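Local atomic coordinates of like-Sm ribonucleoprotein core (Methanococcus vannielii SB, PDB entry 5MKI), a protein that probably binds RNA as a seven-membered Sm-like ring, with residues that bind uridine monophosphate, and also binds calcium. Residues A[31-36]-A[40-45]; A[21-26]-A[60-65]. One frame throughout, in Å; residues are numbered along the deposited sequence.

Contact 1: residues A[31-36]-A[40-45]; sequences GRLKAY and MNVALE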
loop_
_atom_site.group_PDB
_atom_site.type_symbol
_atom_site.label_atom_id
_atom_site.label_comp_id
_atom_site.label_asym_id
_atom_site.label_seq_id
_atom_site.Cartn_x
_atom_site.Cartn_y
_atom_site.Cartn_z
ATOM N N GLY A 31 -20.576 6.005 -15.734
ATOM C CA GLY A 31 -21.198 4.865 -16.388
ATOM C C GLY A 31 -22.334 4.291 -15.566
ATOM O O GLY A 31 -22.664 4.784 -14.485
ATOM N N ARG A 32 -22.924 3.221 -16.100
ATOM C CA ARG A 32 -24.060 2.540 -15.477
ATOM C C ARG A 32 -23.561 1.377 -14.616
ATOM O O ARG A 32 -22.953 0.428 -15.132
ATOM C CB ARG A 32 -25.023 2.044 -16.558
ATOM C CG ARG A 32 -26.284 1.317 -16.063
ATOM C CD ARG A 32 -27.025 0.689 -17.253
ATOM N NE ARG A 32 -28.326 0.140 -16.877
ATOM C CZ ARG A 32 -29.433 0.870 -16.746
ATOM N NH1 ARG A 32 -29.395 2.178 -16.955
ATOM N NH2 ARG A 32 -30.572 0.295 -16.397
ATOM N N LEU A 33 -23.851 1.432 -13.318
ATOM C CA LEU A 33 -23.263 0.511 -12.343
ATOM C C LEU A 33 -23.974 -0.840 -12.370
ATOM O O LEU A 33 -25.127 -0.955 -11.939
ATOM C CB LEU A 33 -23.314 1.130 -10.950
ATOM C CG LEU A 33 -22.681 0.323 -9.806
ATOM C CD1 LEU A 33 -21.159 0.401 -9.851
ATOM C CD2 LEU A 33 -23.218 0.796 -8.458
ATOM N N LYS A 34 -23.262 -1.873 -12.824
ATOM C CA LYS A 34 -23.771 -3.239 -12.910
ATOM C C LYS A 34 -23.360 -4.128 -11.742
ATOM O O LYS A 34 -23.990 -5.172 -11.526
ATOM C CB LYS A 34 -23.289 -3.907 -14.209
ATOM C CG LYS A 34 -23.532 -3.086 -15.460
ATOM C CD LYS A 34 -25.015 -2.880 -15.650
ATOM C CE LYS A 34 -25.734 -4.215 -15.869
ATOM N NZ LYS A 34 -27.212 -4.036 -16.000
ATOM N N ALA A 35 -22.320 -3.763 -11.004
ATOM C CA ALA A 35 -21.790 -4.639 -9.962
ATOM C C ALA A 35 -20.726 -3.885 -9.192
ATOM O O ALA A 35 -20.061 -3.003 -9.738
ATOM C CB ALA A 35 -21.205 -5.931 -10.549
ATOM N N TYR A 36 -20.586 -4.239 -7.913
ATOM C CA TYR A 36 -19.537 -3.725 -7.042
ATOM C C TYR A 36 -19.282 -4.760 -5.950
ATOM O O TYR A 36 -20.103 -5.654 -5.716
ATOM C CB TYR A 36 -19.915 -2.378 -6.410
ATOM C CG TYR A 36 -20.912 -2.555 -5.299
ATOM C CD1 TYR A 36 -22.242 -2.818 -5.582
ATOM C CD2 TYR A 36 -20.519 -2.507 -3.964
ATOM C CE1 TYR A 36 -23.157 -3.012 -4.571
ATOM C CE2 TYR A 36 -21.427 -2.704 -2.950
ATOM C CZ TYR A 36 -22.739 -2.946 -3.256
ATOM O OH TYR A 36 -23.646 -3.140 -2.255
ATOM N N MET A 40 -14.652 -1.999 -3.348
ATOM C CA MET A 40 -15.090 -0.924 -4.239
ATOM C C MET A 40 -14.613 -1.118 -5.680
ATOM O O MET A 40 -14.538 -0.139 -6.433
ATOM C CB MET A 40 -14.662 0.466 -3.724
ATOM C CG MET A 40 -15.125 0.811 -2.289
ATOM S SD MET A 40 -15.149 2.585 -1.847
ATOM C CE MET A 40 -15.962 3.283 -3.279
ATOM N N ASN A 41 -14.257 -2.348 -6.091
ATOM C CA ASN A 41 -14.235 -2.647 -7.518
ATOM C C ASN A 41 -15.640 -2.414 -8.082
ATOM O O ASN A 41 -16.640 -2.688 -7.415
ATOM C CB ASN A 41 -13.824 -4.099 -7.816
ATOM C CG ASN A 41 -12.442 -4.496 -7.264
ATOM O OD1 ASN A 41 -11.469 -3.751 -7.313
ATOM N ND2 ASN A 41 -12.370 -5.709 -6.776
ATOM N N VAL A 42 -15.730 -1.910 -9.310
ATOM C CA VAL A 42 -17.032 -1.641 -9.928
ATOM C C VAL A 42 -16.988 -1.998 -11.412
ATOM O O VAL A 42 -15.997 -1.736 -12.109
ATOM C CB VAL A 42 -17.486 -0.175 -9.727
ATOM C CG1 VAL A 42 -17.568 0.189 -8.247
ATOM C CG2 VAL A 42 -16.565 0.802 -10.456
ATOM N N ALA A 43 -18.065 -2.619 -11.892
ATOM C CA ALA A 43 -18.264 -2.855 -13.317
ATOM C C ALA A 43 -19.216 -1.785 -13.847
ATOM O O ALA A 43 -20.357 -1.688 -13.386
ATOM C CB ALA A 43 -18.818 -4.255 -13.575
ATOM N N LEU A 44 -18.738 -0.970 -14.788
ATOM C CA LEU A 44 -19.507 0.145 -15.340
ATOM C C LEU A 44 -19.822 -0.122 -16.807
ATOM O O LEU A 44 -18.906 -0.291 -17.618
ATOM C CB LEU A 44 -18.741 1.458 -15.220
ATOM C CG LEU A 44 -18.369 1.958 -13.831
ATOM C CD1 LEU A 44 -17.394 3.122 -13.939
ATOM C CD2 LEU A 44 -19.635 2.347 -13.092
ATOM N N GLU A 45 -21.110 -0.118 -17.145
ATOM C CA GLU A 45 -21.576 -0.373 -18.503
ATOM C C GLU A 45 -21.732 0.936 -19.271
ATOM O O GLU A 45 -22.205 1.934 -18.722
ATOM C CB GLU A 45 -22.912 -1.115 -18.468
ATOM C CG GLU A 45 -23.371 -1.636 -19.806
ATOM C CD GLU A 45 -24.787 -2.152 -19.756
ATOM O OE1 GLU A 45 -25.715 -1.315 -19.679
ATOM O OE2 GLU A 45 -24.971 -3.388 -19.788
HETATM O O HOH W 1 -27.731 -2.569 -18.203
#
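Lys-34 folds over the stem of Glu-45 where strand 31-36 runs antiparallel to the strand of 42-44. Its CB sits near the carbonyl oxygen of Ala-43, and CG comes down on Glu-45 CB at 3.6 Å. CD stays over that same CB. CE passes the carboxylate at 4.1 Å from OE2, and NZ stops 4.4 Å from OE2, too far for a direct ion pair. Bends at chi2 and chi3 (-62° and -63°) curl the chain back over Glu-45 CB. The ammonium instead gives hydrogen bonds to Asn-16 OD1 and to a water 2.7 Å from NZ. That water donates to Glu-45 OE1 and weakly accepts from Arg-32 NE, so it ties three charged groups together. Arg-32 runs extended alongside Glu-45, with Arg-32 CD 3.4 Å from Glu-45 OE1 and the guanidinium and carboxylate planes only 14° apart. An alanine in place of Lys-34 would probably leave Asn-16 OD1 and the water without the ammonium, and take the aliphatic cover of the lysine off Glu-45 CB. Beneath, Arg-32 and Glu-45 exchange two backbone bonds. Lys-34 N donates to Ala-43 O and Ala-43 N to Ala-35 O, two residues opposite one, consistent with a classic beta bulge that turns Lys-34 toward the other strand. The apolar face has Leu-33 crossing Val-42 at about a right angle, its CD1 3.7 Å from Val-42 CB, and also touching Leu-44 CD2. Tyr-36 CB packs on Val-42 CG1. Asn-41, where UMP binds, is held just before the second strand, ND2 by Asp-37 OD2 and OD1 by Gly-64 N. The arrangement is the strand-loop-strand hairpin of the Sm1 motif in the Sm fold, whose connecting loop carries uridine-binding residues.

Contact 2: residues A[21-26]-A[60-65]; sequences VYLKDG and LVVRGD
Lys-24 NZ donates to the carbonyl oxygen of Asp-65 at 2.7 Å. It approaches from above the carbonyl plane, 49° out of it, and its second acceptor is Val-67 O, so the ammonium joins two backbone oxygens. The lysine chain is extended as far as CE and bends at chi4 (65°), which turns NZ in to the oxygen; CE itself lies 3.3 Å from Asp-65 O. At the other end Lys-24 belongs to a type I beta turn, closed by the bond from Gly-26 N to Leu-23 O, that follows strand 18-23. Asp-65 belongs to the short 3-10 segment after strand 57-62, in the Arg-Gly step characteristic of the Sm2 motif, here followed by Asp-65; Arg-63 and Asp-65 bind UMP. Arg-63 NH1 makes a salt bridge of 3.4 Å to Asp-65 OD1, and OD2 lies in the guanidinium plane at its edge. Arg-63 NH2 also bonds to His-39 O of a neighbouring subunit, which probably limits the freedom of the side chain at the interface. Deeper in, Leu-23 and Val-62 make the apolar part of the contact, with Leu-23 CD2 4.1 Å from Val-62 CG1; Val-62 also packs on Val-42 and Leu-44.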
loop_
_atom_site.group_PDB
_atom_site.type_symbol
_atom_site.label_atom_id
_atom_site.label_comp_id
_atom_site.label_asym_id
_atom_site.label_seq_id
_atom_site.Cartn_x
_atom_site.Cartn_y
_atom_site.Cartn_z
ATOM N N VAL A 21 -17.443 7.915 -10.885
ATOM C CA VAL A 21 -16.353 7.411 -10.046
ATOM C C VAL A 21 -15.168 8.354 -10.195
ATOM O O VAL A 21 -14.555 8.421 -11.264
ATOM C CB VAL A 21 -15.951 5.975 -10.416
ATOM C CG1 VAL A 21 -14.833 5.464 -9.455
ATOM C CG2 VAL A 21 -17.148 5.048 -10.382
ATOM N N TYR A 22 -14.837 9.070 -9.123
ATOM C CA TYR A 22 -13.635 9.902 -9.068
ATOM C C TYR A 22 -12.421 9.070 -8.649
ATOM O O TYR A 22 -12.449 8.395 -7.616
ATOM C CB TYR A 22 -13.811 11.053 -8.078
ATOM C CG TYR A 22 -14.852 12.081 -8.471
ATOM C CD1 TYR A 22 -16.209 11.850 -8.254
ATOM C CD2 TYR A 22 -14.475 13.292 -9.045
ATOM C CE1 TYR A 22 -17.160 12.797 -8.605
ATOM C CE2 TYR A 22 -15.421 14.249 -9.393
ATOM C CZ TYR A 22 -16.761 13.996 -9.174
ATOM O OH TYR A 22 -17.704 14.946 -9.525
ATOM N N LEU A 23 -11.349 9.158 -9.428
ATOM C CA LEU A 23 -10.136 8.388 -9.215
ATOM C C LEU A 23 -9.049 9.261 -8.593
ATOM O O LEU A 23 -9.075 10.491 -8.687
ATOM C CB LEU A 23 -9.651 7.791 -10.534
ATOM C CG LEU A 23 -10.634 6.832 -11.212
ATOM C CD1 LEU A 23 -9.970 6.160 -12.424
ATOM C CD2 LEU A 23 -11.124 5.792 -10.211
ATOM N N LYS A 24 -8.071 8.596 -7.966
ATOM C CA LYS A 24 -7.032 9.310 -7.223
ATOM C C LYS A 24 -6.212 10.235 -8.111
ATOM O O LYS A 24 -5.679 11.241 -7.630
ATOM C CB LYS A 24 -6.107 8.312 -6.529
ATOM C CG LYS A 24 -6.730 7.593 -5.361
ATOM C CD LYS A 24 -5.808 6.498 -4.869
ATOM C CE LYS A 24 -6.259 5.963 -3.517
ATOM N NZ LYS A 24 -7.595 5.275 -3.605
ATOM N N ASP A 25 -6.099 9.922 -9.394
ATOM C CA ASP A 25 -5.238 10.673 -10.296
ATOM C C ASP A 25 -5.938 11.856 -10.948
ATOM O O ASP A 25 -5.333 12.524 -11.795
ATOM C CB ASP A 25 -4.678 9.743 -11.382
ATOM C CG ASP A 25 -5.775 9.055 -12.199
ATOM O OD1 ASP A 25 -6.949 9.479 -12.123
ATOM O OD2 ASP A 25 -5.459 8.087 -12.926
ATOM N N GLY A 26 -7.196 12.121 -10.592
ATOM C CA GLY A 26 -7.966 13.196 -11.187
ATOM C C GLY A 26 -8.958 12.766 -12.250
ATOM O O GLY A 26 -9.840 13.553 -12.603
ATOM N N LEU A 60 -16.482 -1.305 -18.477
ATOM C CA LEU A 60 -15.249 -0.945 -17.782
ATOM C C LEU A 60 -15.276 -1.542 -16.382
ATOM O O LEU A 60 -16.166 -1.222 -15.589
ATOM C CB LEU A 60 -15.100 0.571 -17.657
ATOM C CG LEU A 60 -14.403 1.402 -18.720
ATOM C CD1 LEU A 60 -13.934 2.719 -18.103
ATOM C CD2 LEU A 60 -13.244 0.613 -19.323
ATOM N N VAL A 61 -14.296 -2.371 -16.059
ATOM C CA VAL A 61 -14.125 -2.837 -14.687
ATOM C C VAL A 61 -13.017 -2.006 -14.058
ATOM O O VAL A 61 -11.872 -2.041 -14.521
ATOM C CB VAL A 61 -13.815 -4.338 -14.637
ATOM C CG1 VAL A 61 -13.453 -4.772 -13.203
ATOM C CG2 VAL A 61 -15.016 -5.113 -15.166
ATOM N N VAL A 62 -13.375 -1.222 -13.037
ATOM C CA VAL A 62 -12.469 -0.283 -12.383
ATOM C C VAL A 62 -11.980 -0.909 -11.086
ATOM O O VAL A 62 -12.779 -1.455 -10.311
ATOM C CB VAL A 62 -13.160 1.061 -12.101
ATOM C CG1 VAL A 62 -12.179 2.038 -11.465
ATOM C CG2 VAL A 62 -13.808 1.660 -13.391
ATOM N N ARG A 63 -10.682 -0.824 -10.843
ATOM C CA ARG A 63 -10.108 -1.386 -9.621
ATOM C C ARG A 63 -10.305 -0.413 -8.459
ATOM O O ARG A 63 -9.878 0.748 -8.529
ATOM C CB ARG A 63 -8.628 -1.704 -9.829
ATOM C CG ARG A 63 -8.114 -2.748 -8.856
ATOM C CD ARG A 63 -6.831 -3.412 -9.338
ATOM N NE ARG A 63 -6.413 -4.479 -8.433
ATOM C CZ ARG A 63 -5.740 -4.278 -7.304
ATOM N NH1 ARG A 63 -5.395 -3.046 -6.956
ATOM N NH2 ARG A 63 -5.385 -5.308 -6.540
ATOM N N GLY A 64 -10.941 -0.892 -7.380
ATOM C CA GLY A 64 -11.368 0.004 -6.309
ATOM C C GLY A 64 -10.254 0.774 -5.608
ATOM O O GLY A 64 -10.477 1.892 -5.132
ATOM N N ASP A 65 -9.039 0.206 -5.538
ATOM C CA ASP A 65 -7.939 0.908 -4.878
ATOM C C ASP A 65 -7.600 2.232 -5.549
ATOM O O ASP A 65 -6.893 3.054 -4.954
ATOM C CB ASP A 65 -6.675 0.038 -4.831
ATOM C CG ASP A 65 -5.863 0.116 -6.116
ATOM O OD1 ASP A 65 -6.470 0.159 -7.210
ATOM O OD2 ASP A 65 -4.616 0.147 -6.041
#

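In the fold
The centres of the two contacts lie about 11 Å apart in one strongly curved antiparallel sheet. Along the chain 21-26 comes first, then both segments of contact 1, and 60-65 last, so contact 2 brings together the ends of a stretch that includes the whole 31-45 hairpin. Strand 28-36 pairs with 18-23; strand 42-44 pairs with 57-62 through two probable backbone bonds, Leu-44 N to Leu-60 O and Val-42 O to Val-62 N. Asn-41 of contact 1 thereby comes beside Arg-63 of contact 2, gathering UMP-binding residues from distant parts of the chain. Both contacts also reach a neighbouring subunit, whose strand extends the sheet from 60-62.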